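Local coordinates for manganese-containing pseudocatalase (Thermus thermophilus, PDB 2V8T), which probably breaks hydrogen peroxide down to water and oxygen, using a pair of manganese ions bound in each subunit, at residues L146-N151 against A190-A195; H150-E155 against L208-I213; Y180-G185 against S216-A221. All coordinates share one frame; numbering follows the deposited sequence.

Contact 1. Residues L146-N151 against A190-A195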
# COMPACT_ATOMS: atom_id res chain seq x y z
N LEU A 146 19.13 19.35 -6.79
CA LEU A 146 18.67 17.94 -6.66
C LEU A 146 17.27 17.79 -7.26
O LEU A 146 17.00 16.83 -7.99
CB LEU A 146 18.75 17.55 -5.21
CG LEU A 146 18.40 16.07 -4.90
CD1 LEU A 146 19.33 15.09 -5.57
CD2 LEU A 146 18.41 15.89 -3.39
N ASP A 147 16.38 18.72 -6.94
CA ASP A 147 15.03 18.68 -7.48
C ASP A 147 15.03 18.81 -9.02
O ASP A 147 14.30 18.10 -9.70
CB ASP A 147 14.16 19.78 -6.90
CG ASP A 147 13.65 19.52 -5.45
OD1 ASP A 147 13.85 18.43 -4.90
OD2 ASP A 147 13.03 20.49 -4.97
N LEU A 148 15.85 19.73 -9.55
CA LEU A 148 15.88 19.90 -10.99
C LEU A 148 16.45 18.69 -11.72
O LEU A 148 16.00 18.33 -12.79
CB LEU A 148 16.69 21.16 -11.39
CG LEU A 148 15.98 22.48 -11.08
CD1 LEU A 148 16.99 23.62 -11.23
CD2 LEU A 148 14.80 22.70 -12.05
N LEU A 149 17.48 18.05 -11.12
CA LEU A 149 18.03 16.82 -11.67
C LEU A 149 16.93 15.74 -11.71
O LEU A 149 16.74 15.06 -12.71
CB LEU A 149 19.24 16.39 -10.82
CG LEU A 149 19.84 15.06 -11.22
CD1 LEU A 149 20.39 15.04 -12.64
CD2 LEU A 149 20.95 14.68 -10.20
N HIS A 150 16.22 15.61 -10.57
CA HIS A 150 15.10 14.69 -10.54
C HIS A 150 14.09 15.01 -11.64
O HIS A 150 13.59 14.09 -12.30
CB HIS A 150 14.39 14.84 -9.16
CG HIS A 150 13.08 14.13 -9.11
ND1 HIS A 150 11.90 14.75 -9.49
CD2 HIS A 150 12.73 12.86 -8.85
CE1 HIS A 150 10.92 13.84 -9.43
NE2 HIS A 150 11.38 12.68 -9.03
N ASN A 151 13.76 16.28 -11.82
CA ASN A 151 12.72 16.65 -12.78
C ASN A 151 13.13 16.39 -14.23
O ASN A 151 12.31 15.99 -15.05
CB ASN A 151 12.36 18.11 -12.64
CG ASN A 151 11.72 18.43 -11.28
OD1 ASN A 151 11.33 17.53 -10.52
ND2 ASN A 151 11.58 19.73 -11.00
N ALA A 190 13.86 19.99 -21.88
CA ALA A 190 14.80 21.02 -22.34
C ALA A 190 14.88 22.16 -21.33
O ALA A 190 15.97 22.70 -21.09
CB ALA A 190 14.36 21.55 -23.72
N ALA A 191 13.74 22.57 -20.76
CA ALA A 191 13.72 23.69 -19.85
C ALA A 191 14.47 23.34 -18.55
O ALA A 191 15.27 24.13 -18.05
CB ALA A 191 12.28 24.11 -19.53
N TYR A 192 14.20 22.15 -18.00
CA TYR A 192 14.94 21.74 -16.81
C TYR A 192 16.42 21.53 -17.11
O TYR A 192 17.29 21.83 -16.28
CB TYR A 192 14.32 20.48 -16.19
CG TYR A 192 12.93 20.74 -15.62
CD1 TYR A 192 12.64 21.86 -14.85
CD2 TYR A 192 11.88 19.85 -15.86
CE1 TYR A 192 11.38 22.06 -14.31
CE2 TYR A 192 10.62 20.05 -15.32
CZ TYR A 192 10.37 21.16 -14.53
OH TYR A 192 9.14 21.43 -13.99
N GLY A 193 16.73 21.05 -18.33
CA GLY A 193 18.11 20.92 -18.71
C GLY A 193 18.82 22.29 -18.81
O GLY A 193 19.96 22.43 -18.35
N LYS A 194 18.14 23.27 -19.40
CA LYS A 194 18.69 24.64 -19.44
C LYS A 194 18.84 25.21 -18.04
O LYS A 194 19.83 25.91 -17.76
CB LYS A 194 17.78 25.53 -20.32
CG LYS A 194 17.91 25.23 -21.81
CD LYS A 194 16.87 26.00 -22.63
CE LYS A 194 16.89 25.67 -24.11
NZ LYS A 194 18.11 26.24 -24.77
N ALA A 195 17.89 24.95 -17.15
CA ALA A 195 18.02 25.42 -15.79
C ALA A 195 19.27 24.80 -15.11
O ALA A 195 20.04 25.50 -14.46
CB ALA A 195 16.77 25.07 -14.99
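Asn151 and Leu148, one helical turn apart, both reach the aromatic ring of Tyr192. Asn151 does so with its methylene: CB sits over one face, 3.8 Å from the ring centroid of Tyr192 and close to the ring normal, displaced a little toward the rim, which makes a CH-pi contact. Its amide plane is turned 53° from the ring, and ND2 lies 4.0 Å from Tyr192 CZ while its hydrogen bond goes to OE1 of Gln46. The other amide atom, OD1, accepts from ND1 of His150 at 3.0 Å in one of that residue's two conformers, a nearly straight bond in the imidazole plane; with the bond to Gln46 it would hold the amide against turning while that conformer is occupied. Leu148 meets the ring obliquely, CD2 resting 3.6 Å from Tyr192 CD1, and uses its other branch for Ala195, with CD1 4.0 Å from Ala195 CB. The contact belongs to the four-helix bundle of the ferritin clan, in which helices 144-166 and 172-200 run nearly antiparallel, their local axes 9.2 Å apart at closest approach and 148° between directions. Tyr192 has CG anti to its carbonyl carbon (chi1 -66°), which directs the ring at the neighbouring helix, and its side chain lies near those of the manganese ligands Glu155 and His188; Tyr43 meets it edge-to-face. An alanine in place of Tyr192 is likely to leave Asn151 CB without its aromatic face and Leu148 CD2 without its neighbour, opening a gap beside the metal ligands. Ala195 suits its place because its methyl is small enough to let the forked end of Leu148 settle against helix 172-200, where Leu196 and Leu199 also touch that leucine.

Contact 2. Residues H150-E155 against L208-I213. With MN (manganese (II) ion), chain D.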
# COMPACT_ATOMS: atom_id res chain seq x y z
N HIS A 150 16.22 15.61 -10.57
CA HIS A 150 15.10 14.69 -10.54
C HIS A 150 14.09 15.01 -11.64
O HIS A 150 13.59 14.09 -12.30
CB HIS A 150 14.39 14.84 -9.16
CG HIS A 150 13.08 14.13 -9.11
ND1 HIS A 150 11.90 14.75 -9.49
CD2 HIS A 150 12.73 12.86 -8.85
CE1 HIS A 150 10.92 13.84 -9.43
NE2 HIS A 150 11.38 12.68 -9.03
N ASN A 151 13.76 16.28 -11.82
CA ASN A 151 12.72 16.65 -12.78
C ASN A 151 13.13 16.39 -14.23
O ASN A 151 12.31 15.99 -15.05
CB ASN A 151 12.36 18.11 -12.64
CG ASN A 151 11.72 18.43 -11.28
OD1 ASN A 151 11.33 17.53 -10.52
ND2 ASN A 151 11.58 19.73 -11.00
N PHE A 152 14.41 16.59 -14.52
CA PHE A 152 14.93 16.25 -15.87
C PHE A 152 14.73 14.76 -16.12
O PHE A 152 14.20 14.34 -17.16
CB PHE A 152 16.40 16.67 -15.92
CG PHE A 152 17.05 16.39 -17.25
CD1 PHE A 152 16.96 17.29 -18.30
CD2 PHE A 152 17.76 15.22 -17.45
CE1 PHE A 152 17.57 17.04 -19.52
CE2 PHE A 152 18.37 14.96 -18.67
CZ PHE A 152 18.29 15.88 -19.69
N PHE A 153 15.17 13.94 -15.14
CA PHE A 153 14.94 12.48 -15.22
C PHE A 153 13.45 12.15 -15.37
O PHE A 153 13.06 11.34 -16.19
CB PHE A 153 15.54 11.81 -13.98
CG PHE A 153 15.07 10.40 -13.83
CD1 PHE A 153 15.50 9.40 -14.70
CD2 PHE A 153 14.13 10.06 -12.88
CE1 PHE A 153 14.97 8.12 -14.65
CE2 PHE A 153 13.64 8.73 -12.82
CZ PHE A 153 14.07 7.78 -13.74
N LEU A 154 12.61 12.80 -14.53
CA LEU A 154 11.18 12.49 -14.53
C LEU A 154 10.61 12.71 -15.92
O LEU A 154 9.80 11.91 -16.41
CB LEU A 154 10.40 13.37 -13.57
CG LEU A 154 9.25 12.86 -12.73
CD1 LEU A 154 8.46 14.10 -12.16
CD2 LEU A 154 8.47 11.70 -13.34
N GLU A 155 10.95 13.82 -16.59
CA GLU A 155 10.42 14.07 -17.89
C GLU A 155 10.83 13.04 -18.91
O GLU A 155 10.03 12.65 -19.76
CB GLU A 155 10.76 15.50 -18.39
CG GLU A 155 10.03 16.59 -17.63
CD GLU A 155 8.55 16.74 -17.94
OE1 GLU A 155 8.08 16.42 -19.05
OE2 GLU A 155 7.81 17.34 -17.09
N LEU A 208 19.98 14.88 -24.61
CA LEU A 208 18.69 14.63 -25.23
C LEU A 208 18.88 14.24 -26.70
O LEU A 208 19.82 14.73 -27.35
CB LEU A 208 17.79 15.86 -25.12
CG LEU A 208 17.48 16.28 -23.67
CD1 LEU A 208 16.79 17.64 -23.62
CD2 LEU A 208 16.64 15.23 -22.94
N PRO A 209 17.99 13.44 -27.27
CA PRO A 209 16.82 12.84 -26.62
C PRO A 209 17.22 11.55 -25.84
O PRO A 209 18.17 10.86 -26.17
CB PRO A 209 15.91 12.52 -27.79
CG PRO A 209 16.87 12.16 -28.91
CD PRO A 209 18.01 13.13 -28.72
N ILE A 210 16.37 11.25 -24.87
CA ILE A 210 16.35 9.99 -24.15
C ILE A 210 14.92 9.45 -24.24
O ILE A 210 13.99 10.18 -23.92
CB ILE A 210 16.73 10.17 -22.67
CG1 ILE A 210 18.15 10.71 -22.54
CG2 ILE A 210 16.57 8.86 -21.92
CD1 ILE A 210 18.46 11.25 -21.14
N PRO A 211 14.72 8.17 -24.62
CA PRO A 211 15.68 7.32 -25.32
C PRO A 211 16.15 7.99 -26.61
O PRO A 211 15.63 9.05 -27.00
CB PRO A 211 14.85 6.06 -25.67
CG PRO A 211 13.68 6.12 -24.70
CD PRO A 211 13.38 7.57 -24.59
N LYS A 212 17.15 7.38 -27.25
CA LYS A 212 17.78 7.98 -28.43
C LYS A 212 16.96 7.70 -29.66
O LYS A 212 17.30 6.90 -30.56
CB LYS A 212 19.23 7.57 -28.54
CG LYS A 212 20.01 8.38 -29.55
CD LYS A 212 20.17 9.86 -29.17
CE LYS A 212 21.07 10.14 -27.99
NZ LYS A 212 22.31 9.52 -28.11
N ILE A 213 15.80 8.35 -29.71
CA ILE A 213 14.84 8.31 -30.81
C ILE A 213 14.27 9.71 -30.86
O ILE A 213 13.96 10.32 -29.83
CB ILE A 213 13.74 7.26 -30.61
CG1 ILE A 213 12.83 7.23 -31.83
CG2 ILE A 213 12.97 7.42 -29.26
CD1 ILE A 213 11.77 6.12 -31.81
MN MN D . 6.02 17.52 -18.38
O HOH W 1 4.54 16.03 -17.80
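Phe152 and Leu208 point past each other in opposite directions, so that the far end of the ring meets the branched end of the leucine. The closest pair is Phe152 CZ and Leu208 CD2, 3.7 Å apart, and the same methyl also lies 4.0 Å from Phe152 CE1. The leucine approaches the ring obliquely, and Ile210 does likewise from farther off, its CD1 4.5 Å from Phe152 CE2. Because Phe152 holds CG anti to its backbone N (chi1 -179°), the ring extends from helix 144-166 to the loop that follows helix 172-200. A long, rigid aromatic suits the gap here, the CA atoms of Phe152 and Leu208 being 10.2 Å apart. The loop is shaped by cis peptide bonds before Pro209 and Pro211, between which the CB of Ile210 points toward the helix. Arg159, one turn beyond Glu155, donates hydrogen bonds to the carbonyl oxygens of Ile210 and Ile213 and so ties the loop to the same helix by polar means. Leu149 of the second subunit also packs on Phe152.

Glu155, three residues on from Phe152, points to a different partner. Its chain is bent at chi2 (-74°), which brings the carboxylate round to chelate manganese with both oxygens, OE1 at 2.4 Å and OE2 at 2.2 Å from the metal. A water at 2.2 Å from the manganese and three further atoms make six ligands, with Glu70 and His188 among the residues that share the ion, and the hydroxyl of Tyr43 hydrogen-bonds to OE2. Glu155 chelating one ion, with Glu70 shared between the two, is part of the dimanganese site that the manganese catalases carry in their helical bundle.

Contact 3. Residues Y180-G185 against S216-A221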
# COMPACT_ATOMS: atom_id res chain seq x y z
N TYR A 180 1.25 14.93 -28.95
CA TYR A 180 1.29 16.29 -28.38
C TYR A 180 2.14 16.31 -27.11
O TYR A 180 3.00 17.19 -26.92
CB TYR A 180 -0.12 16.81 -28.13
CG TYR A 180 -0.13 18.23 -27.65
CD1 TYR A 180 0.22 19.26 -28.50
CD2 TYR A 180 -0.46 18.57 -26.36
CE1 TYR A 180 0.23 20.59 -28.11
CE2 TYR A 180 -0.42 19.94 -25.96
CZ TYR A 180 -0.09 20.92 -26.87
OH TYR A 180 -0.05 22.25 -26.42
N LEU A 181 1.88 15.36 -26.21
CA LEU A 181 2.60 15.36 -24.93
C LEU A 181 4.05 14.93 -25.06
O LEU A 181 4.86 15.29 -24.19
CB LEU A 181 1.83 14.59 -23.89
CG LEU A 181 0.46 15.21 -23.51
CD1 LEU A 181 -0.16 14.47 -22.33
CD2 LEU A 181 0.56 16.72 -23.19
N LEU A 182 4.41 14.21 -26.11
CA LEU A 182 5.85 13.99 -26.39
C LEU A 182 6.52 15.32 -26.68
O LEU A 182 7.66 15.59 -26.25
CB LEU A 182 6.03 13.06 -27.58
CG LEU A 182 5.72 11.59 -27.31
CD1 LEU A 182 5.70 10.82 -28.62
CD2 LEU A 182 6.73 10.98 -26.31
N VAL A 183 5.85 16.19 -27.45
CA VAL A 183 6.42 17.50 -27.76
C VAL A 183 6.49 18.37 -26.50
O VAL A 183 7.51 18.99 -26.21
CB VAL A 183 5.64 18.15 -28.91
CG1 VAL A 183 6.16 19.59 -29.12
CG2 VAL A 183 5.81 17.31 -30.16
N ARG A 184 5.39 18.39 -25.71
CA ARG A 184 5.42 19.19 -24.48
C ARG A 184 6.46 18.67 -23.50
O ARG A 184 7.15 19.46 -22.84
CB ARG A 184 4.04 19.22 -23.82
CG ARG A 184 2.93 19.79 -24.71
CD ARG A 184 3.29 21.10 -25.37
NE ARG A 184 3.65 22.09 -24.36
CZ ARG A 184 4.43 23.13 -24.57
NH1 ARG A 184 4.93 23.40 -25.77
NH2 ARG A 184 4.73 23.93 -23.55
N GLY A 185 6.61 17.33 -23.41
CA GLY A 185 7.62 16.79 -22.50
C GLY A 185 9.01 17.08 -22.97
O GLY A 185 9.94 17.22 -22.17
N SER A 216 10.51 13.26 -34.19
CA SER A 216 10.15 13.28 -35.61
C SER A 216 9.76 11.90 -36.16
O SER A 216 9.13 11.85 -37.24
CB SER A 216 11.32 13.88 -36.43
OG SER A 216 12.44 13.06 -36.34
N LYS A 217 10.12 10.81 -35.47
CA LYS A 217 9.75 9.47 -35.90
C LYS A 217 8.34 9.08 -35.49
O LYS A 217 7.85 8.01 -35.87
CB LYS A 217 10.73 8.45 -35.32
CG LYS A 217 12.14 8.68 -35.77
CD LYS A 217 12.33 8.78 -37.27
CE LYS A 217 13.74 9.30 -37.67
NZ LYS A 217 13.87 9.52 -39.14
N ILE A 218 7.67 9.94 -34.73
CA ILE A 218 6.32 9.68 -34.28
C ILE A 218 5.44 10.68 -35.09
O ILE A 218 5.54 11.88 -34.87
CB ILE A 218 6.19 9.97 -32.78
CG1 ILE A 218 7.20 9.13 -31.96
CG2 ILE A 218 4.73 9.75 -32.35
CD1 ILE A 218 7.08 7.61 -32.17
N PRO A 219 4.62 10.20 -36.03
CA PRO A 219 3.98 11.14 -36.98
C PRO A 219 3.19 12.28 -36.32
O PRO A 219 3.26 13.43 -36.76
CB PRO A 219 3.12 10.23 -37.83
CG PRO A 219 3.71 8.92 -37.75
CD PRO A 219 4.45 8.79 -36.46
N GLU A 220 2.44 11.98 -35.25
CA GLU A 220 1.66 13.04 -34.63
C GLU A 220 2.55 14.06 -33.96
O GLU A 220 2.27 15.28 -33.98
CB GLU A 220 0.67 12.42 -33.64
CG GLU A 220 -0.43 11.58 -34.29
CD GLU A 220 -0.03 10.20 -34.70
OE1 GLU A 220 1.10 9.72 -34.37
OE2 GLU A 220 -0.84 9.56 -35.43
N ALA A 221 3.66 13.60 -33.33
CA ALA A 221 4.59 14.53 -32.74
C ALA A 221 5.26 15.40 -33.81
O ALA A 221 5.44 16.59 -33.61
CB ALA A 221 5.67 13.80 -31.93
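Flat groups flank the meeting of Leu182 and Val183 with Ile218 and Ala221 but do not enter it. The ring of Tyr180 carries CG of Arg184 over one face, 3.6 Å above its plane and toward the rim, while Tyr224 meets the same ring edge-to-face. The guanidinium of Arg184 forms a salt bridge with Glu69, and the carboxylate of Glu220 pairs with Arg175 and Tyr166, so these polar ends are satisfied away from the seam.

The side chains meeting in the seam are all aliphatic, though the carbonyl oxygen of Ala221 also touches Val183. Leu182 crosses Ile218 at about a right angle, its CD1 touching both arms of the beta-branch, 4.0 Å from Ile218 CG2 and equally far from Ile218 CG1. Val183 sets CG2 anti to its carbonyl carbon, which lays that methyl 3.9 Å from Ala221 CB and 3.5 Å from Ala221 O. The small alanine lets helix 219-226 lie close to the valine, and it also faces Leu182, CB to CB at 4.4 Å. Ile218 occupies the N-cap position, where its side chain serves the packing, and Pro219 suits the first turn that follows, where its missing N-H costs nothing, since N-H groups there have no carbonyl within the helix to donate to.

With no hydrogen bond across it, the contact probably rests on close fit and the exclusion of water.

How the contacts relate
Following the chain from the N terminus, helix 144-166 supplies the first segments of contacts 1 and 2, which overlap at His150 and Asn151. Helix 172-200 then gives the first segment of contact 3 at 180-185 and, farther on, closes contact 1 at 190-195. The loop 208-213 closes contact 2, and 216-221, leading into helix 219-226, closes contact 3. Contact 3 therefore crosses both of the others. Contacts 1 and 2 touch through Tyr192 and Glu155 and through Gly193 and Phe152; contacts 2 and 3 touch where Glu155 OE1 meets Gly185. Together they join two bundle helices to the loop 208-213 and the start of helix 219-226, around one manganese ligand.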